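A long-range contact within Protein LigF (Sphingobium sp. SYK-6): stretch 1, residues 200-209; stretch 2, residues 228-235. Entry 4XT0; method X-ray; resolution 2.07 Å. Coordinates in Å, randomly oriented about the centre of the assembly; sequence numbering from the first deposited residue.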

ATOM      1  N   ASN A 200     -10.109  -2.036   7.675  1.00 17.17           N
ATOM      2  CA  ASN A 200     -11.187  -2.280   6.736  1.00 19.24           C
ATOM      3  C   ASN A 200     -12.492  -1.641   7.199  1.00 20.14           C
ATOM      4  O   ASN A 200     -13.271  -1.140   6.374  1.00 19.85           O
ATOM      5  CB  ASN A 200     -11.380  -3.785   6.519  1.00 20.36           C
ATOM      6  CG  ASN A 200     -10.412  -4.346   5.512  1.00 23.05           C
ATOM      7  OD1 ASN A 200     -10.665  -4.299   4.309  1.00 26.74           O
ATOM      8  ND2 ASN A 200      -9.285  -4.869   5.994  1.00 17.56           N
ATOM      9  N   PHE A 201     -12.721  -1.656   8.512  1.00 21.69           N
ATOM     10  CA  PHE A 201     -13.917  -1.036   9.101  1.00 25.16           C
ATOM     11  C   PHE A 201     -13.893   0.460   8.844  1.00 18.71           C
ATOM     12  O   PHE A 201     -14.934   1.071   8.612  1.00 23.22           O
ATOM     13  CB  PHE A 201     -13.997  -1.325  10.613  1.00 19.90           C
ATOM     14  CG  PHE A 201     -15.197  -0.721  11.306  1.00 21.47           C
ATOM     15  CD1 PHE A 201     -16.405  -1.394  11.338  1.00 20.57           C
ATOM     16  CD2 PHE A 201     -15.099   0.496  11.963  1.00 19.41           C
ATOM     17  CE1 PHE A 201     -17.521  -0.859  11.997  1.00 24.59           C
ATOM     18  CE2 PHE A 201     -16.205   1.047  12.623  1.00 20.97           C
ATOM     19  CZ  PHE A 201     -17.413   0.362  12.648  1.00 22.92           C
ATOM     20  N   ALA A 202     -12.696   1.049   8.880  1.00 17.65           N
ATOM     21  CA  ALA A 202     -12.533   2.485   8.611  1.00 21.15           C
ATOM     22  C   ALA A 202     -13.138   2.877   7.262  1.00 24.19           C
ATOM     23  O   ALA A 202     -13.751   3.947   7.134  1.00 23.33           O
ATOM     24  CB  ALA A 202     -11.039   2.879   8.661  1.00 18.01           C
ATOM     25  N   ILE A 203     -12.972   2.005   6.265  1.00 22.98           N
ATOM     26  CA  ILE A 203     -13.553   2.223   4.925  1.00 21.79           C
ATOM     27  C   ILE A 203     -14.982   1.702   4.820  1.00 29.55           C
ATOM     28  O   ILE A 203     -15.846   2.361   4.248  1.00 27.48           O
ATOM     29  CB  ILE A 203     -12.694   1.534   3.805  1.00 22.36           C
ATOM     30  CG1 ILE A 203     -11.211   1.898   3.953  1.00 22.62           C
ATOM     31  CG2 ILE A 203     -13.234   1.880   2.410  1.00 23.89           C
ATOM     32  CD1 ILE A 203     -10.927   3.408   4.073  1.00 23.05           C
ATOM     33  N   ALA A 204     -15.248   0.522   5.375  1.00 26.87           N
ATOM     34  CA  ALA A 204     -16.533  -0.130   5.117  1.00 28.82           C
ATOM     35  C   ALA A 204     -17.691   0.439   5.928  1.00 33.16           C
ATOM     36  O   ALA A 204     -18.833   0.404   5.469  1.00 26.68           O
ATOM     37  CB  ALA A 204     -16.428  -1.635   5.367  1.00 24.35           C
ATOM     38  N   ASN A 205     -17.425   0.938   7.133  1.00 29.07           N
ATOM     39  CA  ASN A 205     -18.516   1.444   7.961  1.00 26.43           C
ATOM     40  C   ASN A 205     -19.226   2.623   7.297  1.00 28.04           C
ATOM     41  O   ASN A 205     -18.600   3.635   6.984  1.00 32.15           O
ATOM     42  CB  ASN A 205     -18.008   1.851   9.344  1.00 25.85           C
ATOM     43  CG  ASN A 205     -19.140   2.119  10.324  1.00 32.35           C
ATOM     44  OD1 ASN A 205     -20.076   1.323  10.437  1.00 28.88           O
ATOM     45  ND2 ASN A 205     -19.066   3.247  11.031  1.00 27.85           N
ATOM     46  N   GLY A 206     -20.537   2.490   7.095  1.00 32.93           N
ATOM     47  CA  GLY A 206     -21.301   3.497   6.378  1.00 35.02           C
ATOM     48  C   GLY A 206     -21.801   3.009   5.029  1.00 35.78           C
ATOM     49  O   GLY A 206     -22.815   3.499   4.535  1.00 39.63           O
ATOM     50  N   LEU A 207     -21.097   2.046   4.432  1.00 32.89           N
ATOM     51  CA  LEU A 207     -21.518   1.482   3.145  1.00 38.68           C
ATOM     52  C   LEU A 207     -22.896   0.813   3.228  1.00 41.69           C
ATOM     53  O   LEU A 207     -23.634   0.776   2.238  1.00 36.83           O
ATOM     54  CB  LEU A 207     -20.492   0.464   2.624  1.00 31.12           C
ATOM     55  CG  LEU A 207     -19.043   0.879   2.333  1.00 35.77           C
ATOM     56  CD1 LEU A 207     -18.283  -0.293   1.706  1.00 35.75           C
ATOM     57  CD2 LEU A 207     -18.958   2.109   1.458  1.00 39.36           C
ATOM     58  N   GLN A 208     -23.232   0.288   4.410  1.00 37.94           N
ATOM     59  CA  GLN A 208     -24.498  -0.425   4.624  1.00 37.15           C
ATOM     60  C   GLN A 208     -25.699   0.502   4.852  1.00 44.59           C
ATOM     61  O   GLN A 208     -26.804   0.028   5.121  1.00 54.58           O
ATOM     62  CB  GLN A 208     -24.372  -1.396   5.813  1.00 37.02           C
ATOM     63  CG  GLN A 208     -24.523  -0.751   7.196  1.00 40.20           C
ATOM     64  CD  GLN A 208     -23.227  -0.166   7.733  1.00 49.23           C
ATOM     65  OE1 GLN A 208     -22.397   0.344   6.977  1.00 42.51           O
ATOM     66  NE2 GLN A 208     -23.046  -0.243   9.049  1.00 59.36           N
ATOM     67  N   ARG A 209     -25.495   1.813   4.733  1.00 45.44           N
ATOM     68  CA  ARG A 209     -26.583   2.782   4.912  1.00 51.12           C
ATOM     69  C   ARG A 209     -27.701   2.612   3.876  1.00 48.34           C
ATOM     70  O   ARG A 209     -27.462   2.761   2.677  1.00 46.75           O
ATOM     71  CB  ARG A 209     -26.038   4.213   4.838  1.00 60.16           C
ATOM     72  CG  ARG A 209     -26.661   5.166   5.847  1.00 68.98           C
ATOM     73  CD  ARG A 209     -26.511   6.625   5.437  1.00 74.27           C
ATOM     74  NE  ARG A 209     -27.480   7.017   4.414  1.00 82.34           N
ATOM     75  CZ  ARG A 209     -28.752   7.329   4.660  1.00 86.13           C
ATOM     76  NH1 ARG A 209     -29.223   7.290   5.901  1.00 85.78           N
ATOM     77  NH2 ARG A 209     -29.557   7.674   3.663  1.00 90.79           N
ATOM     78  N   ALA A 228     -22.902  -8.535   9.490  1.00 35.49           N
ATOM     79  CA  ALA A 228     -22.773  -9.009  10.873  1.00 41.50           C
ATOM     80  C   ALA A 228     -21.455  -8.525  11.486  1.00 33.68           C
ATOM     81  O   ALA A 228     -21.397  -8.165  12.661  1.00 35.07           O
ATOM     82  CB  ALA A 228     -22.871 -10.532  10.939  1.00 39.12           C
ATOM     83  N   TRP A 229     -20.404  -8.513  10.672  1.00 35.99           N
ATOM     84  CA  TRP A 229     -19.095  -8.002  11.075  1.00 28.73           C
ATOM     85  C   TRP A 229     -19.169  -6.501  11.397  1.00 28.97           C
ATOM     86  O   TRP A 229     -18.670  -6.056  12.437  1.00 28.84           O
ATOM     87  CB  TRP A 229     -18.082  -8.304   9.965  1.00 24.02           C
ATOM     88  CG  TRP A 229     -16.706  -7.673  10.049  1.00 28.80           C
ATOM     89  CD1 TRP A 229     -15.625  -8.130  10.760  1.00 27.57           C
ATOM     90  CD2 TRP A 229     -16.249  -6.522   9.316  1.00 23.54           C
ATOM     91  NE1 TRP A 229     -14.536  -7.317  10.533  1.00 24.10           N
ATOM     92  CE2 TRP A 229     -14.886  -6.334   9.655  1.00 27.72           C
ATOM     93  CE3 TRP A 229     -16.858  -5.638   8.420  1.00 25.20           C
ATOM     94  CZ2 TRP A 229     -14.128  -5.276   9.128  1.00 25.96           C
ATOM     95  CZ3 TRP A 229     -16.095  -4.594   7.891  1.00 25.81           C
ATOM     96  CH2 TRP A 229     -14.743  -4.428   8.248  1.00 21.94           C
ATOM     97  N   LEU A 230     -19.816  -5.728  10.526  1.00 28.16           N
ATOM     98  CA  LEU A 230     -20.026  -4.302  10.791  1.00 27.11           C
ATOM     99  C   LEU A 230     -20.761  -4.066  12.119  1.00 28.56           C
ATOM    100  O   LEU A 230     -20.376  -3.196  12.900  1.00 27.58           O
ATOM    101  CB  LEU A 230     -20.806  -3.648   9.649  1.00 30.82           C
ATOM    102  CG  LEU A 230     -20.060  -3.332   8.348  1.00 31.41           C
ATOM    103  CD1 LEU A 230     -21.059  -2.910   7.265  1.00 28.74           C
ATOM    104  CD2 LEU A 230     -19.002  -2.238   8.558  1.00 24.87           C
ATOM    105  N   ASP A 231     -21.816  -4.844  12.357  1.00 29.07           N
ATOM    106  CA  ASP A 231     -22.571  -4.790  13.610  1.00 29.74           C
ATOM    107  C   ASP A 231     -21.708  -5.154  14.814  1.00 35.23           C
ATOM    108  O   ASP A 231     -21.759  -4.494  15.850  1.00 28.36           O
ATOM    109  CB  ASP A 231     -23.766  -5.736  13.549  1.00 32.09           C
ATOM    110  CG  ASP A 231     -24.911  -5.186  12.711  1.00 40.71           C
ATOM    111  OD1 ASP A 231     -24.821  -4.033  12.236  1.00 44.37           O
ATOM    112  OD2 ASP A 231     -25.906  -5.914  12.536  1.00 43.86           O
ATOM    113  N   ARG A 232     -20.938  -6.230  14.657  1.00 27.20           N
ATOM    114  CA  ARG A 232     -20.039  -6.761  15.676  1.00 33.35           C
ATOM    115  C   ARG A 232     -19.035  -5.693  16.145  1.00 30.53           C
ATOM    116  O   ARG A 232     -18.872  -5.439  17.342  1.00 30.13           O
ATOM    117  CB  ARG A 232     -19.324  -7.997  15.088  1.00 37.07           C
ATOM    118  CG  ARG A 232     -18.258  -8.674  15.922  1.00 36.55           C
ATOM    119  CD  ARG A 232     -17.816 -10.010  15.264  1.00 34.94           C
ATOM    120  NE  ARG A 232     -18.972 -10.862  14.961  1.00 32.95           N
ATOM    121  CZ  ARG A 232     -19.333 -11.248  13.735  1.00 36.87           C
ATOM    122  NH1 ARG A 232     -18.609 -10.906  12.676  1.00 31.58           N
ATOM    123  NH2 ARG A 232     -20.415 -12.001  13.570  1.00 35.77           N
ATOM    124  N   ILE A 233     -18.374  -5.052  15.196  1.00 23.87           N
ATOM    125  CA  ILE A 233     -17.376  -4.053  15.550  1.00 21.44           C
ATOM    126  C   ILE A 233     -18.055  -2.834  16.181  1.00 30.42           C
ATOM    127  O   ILE A 233     -17.571  -2.290  17.176  1.00 24.67           O
ATOM    128  CB  ILE A 233     -16.544  -3.654  14.323  1.00 22.76           C
ATOM    129  CG1 ILE A 233     -15.812  -4.893  13.806  1.00 21.57           C
ATOM    130  CG2 ILE A 233     -15.560  -2.559  14.677  1.00 20.35           C
ATOM    131  CD1 ILE A 233     -15.028  -4.655  12.563  1.00 29.05           C
ATOM    132  N   ASN A 234     -19.197  -2.436  15.628  1.00 25.75           N
ATOM    133  CA  ASN A 234     -19.953  -1.321  16.189  1.00 30.73           C
ATOM    134  C   ASN A 234     -20.471  -1.572  17.616  1.00 34.03           C
ATOM    135  O   ASN A 234     -20.785  -0.626  18.341  1.00 33.99           O
ATOM    136  CB  ASN A 234     -21.127  -0.972  15.267  1.00 33.12           C
ATOM    137  CG  ASN A 234     -20.753   0.070  14.225  1.00 32.34           C
ATOM    138  OD1 ASN A 234     -20.298   1.156  14.565  1.00 26.81           O
ATOM    139  ND2 ASN A 234     -20.947  -0.253  12.958  1.00 31.88           N
ATOM    140  N   ALA A 235     -20.564  -2.840  18.019  1.00 30.46           N
ATOM    141  CA  ALA A 235     -20.993  -3.169  19.377  1.00 30.43           C
ATOM    142  C   ALA A 235     -19.843  -3.153  20.406  1.00 32.71           C
ATOM    143  O   ALA A 235     -20.089  -3.185  21.618  1.00 31.27           O
ATOM    144  CB  ALA A 235     -21.680  -4.527  19.390  1.00 34.55           C
TER
HETATM  145  O   HOH W   1     -20.985   3.465  13.389  1.00 32.97           O
HETATM  146  O   HOH W   2     -23.327  -1.814  11.846  1.00 35.62           O

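The end of one helix and the turn that follows it pack across a second helix, in a contact that is mainly apolar, centred on F201, and closed on one flank by a direct asparagine–asparagine hydrogen bond and two bridging waters. Helix 200-204 and helix 228-235 run at 110° to each other, and their axes come no nearer than 11.1 Å, a gap wide enough to be filled by side chains. The backbones draw closest at N205 and L230, whose CA atoms lie 6.6 Å apart. N205 is the first residue to leave helical geometry; a type II turn from A204 to L207 and a type I turn from G206 to R209 then carry the chain on. G206, at phi 111°, adopts a backbone conformation in which a CB would jam against the carbonyl oxygen of N205.

F201, with chi1 in the t well, points toward the second helix and sits as a knob among W229, L230, I233 and N234. Methyl CG2 of I233 lies 3.7 Å from the centroid of the F201 ring and only 13° off its normal, a CH-pi contact over one face. The ring edge meets polar atoms instead: F201 CE1 is 3.8 Å from L230 O, and F201 CZ is 3.6 Å from N234 OD1. L230 adds apolar packing, its CD2 lying 3.9 Å from F201 CD1 and 4.1 Å from A204 CB. The W229 ring presents its edge to the first helix, with CH2 3.4 Å from F201 N and CZ3 3.9 Å from A204 CB; the small alanine side chain meets the indole without a longer one intervening.

Polar groups take over beside this core. N234 ND2 donates to N205 OD1 at 3.1 Å with a nearly straight angle of 165°, tying the residue just past the first helix to the second. The same ND2 also makes a weak bond to L230 O, 3.0 Å away, within its own helix. Water 1 completes the asparagine pair: it accepts from N205 ND2 at 3.0 Å and donates to N234 OD1 at 2.7 Å, so both amides are linked twice, once directly and once through solvent.

Q208 folds back over its own turn, its OE1 accepting from G206 N at 2.8 Å, while its CD rests 3.5 Å from L230 CD1. Water 2 donates to D231 OD1 at 2.7 Å and accepts weakly from Q208 NE2 at 3.2 Å and N234 ND2 at 3.1 Å, extending the polar flank.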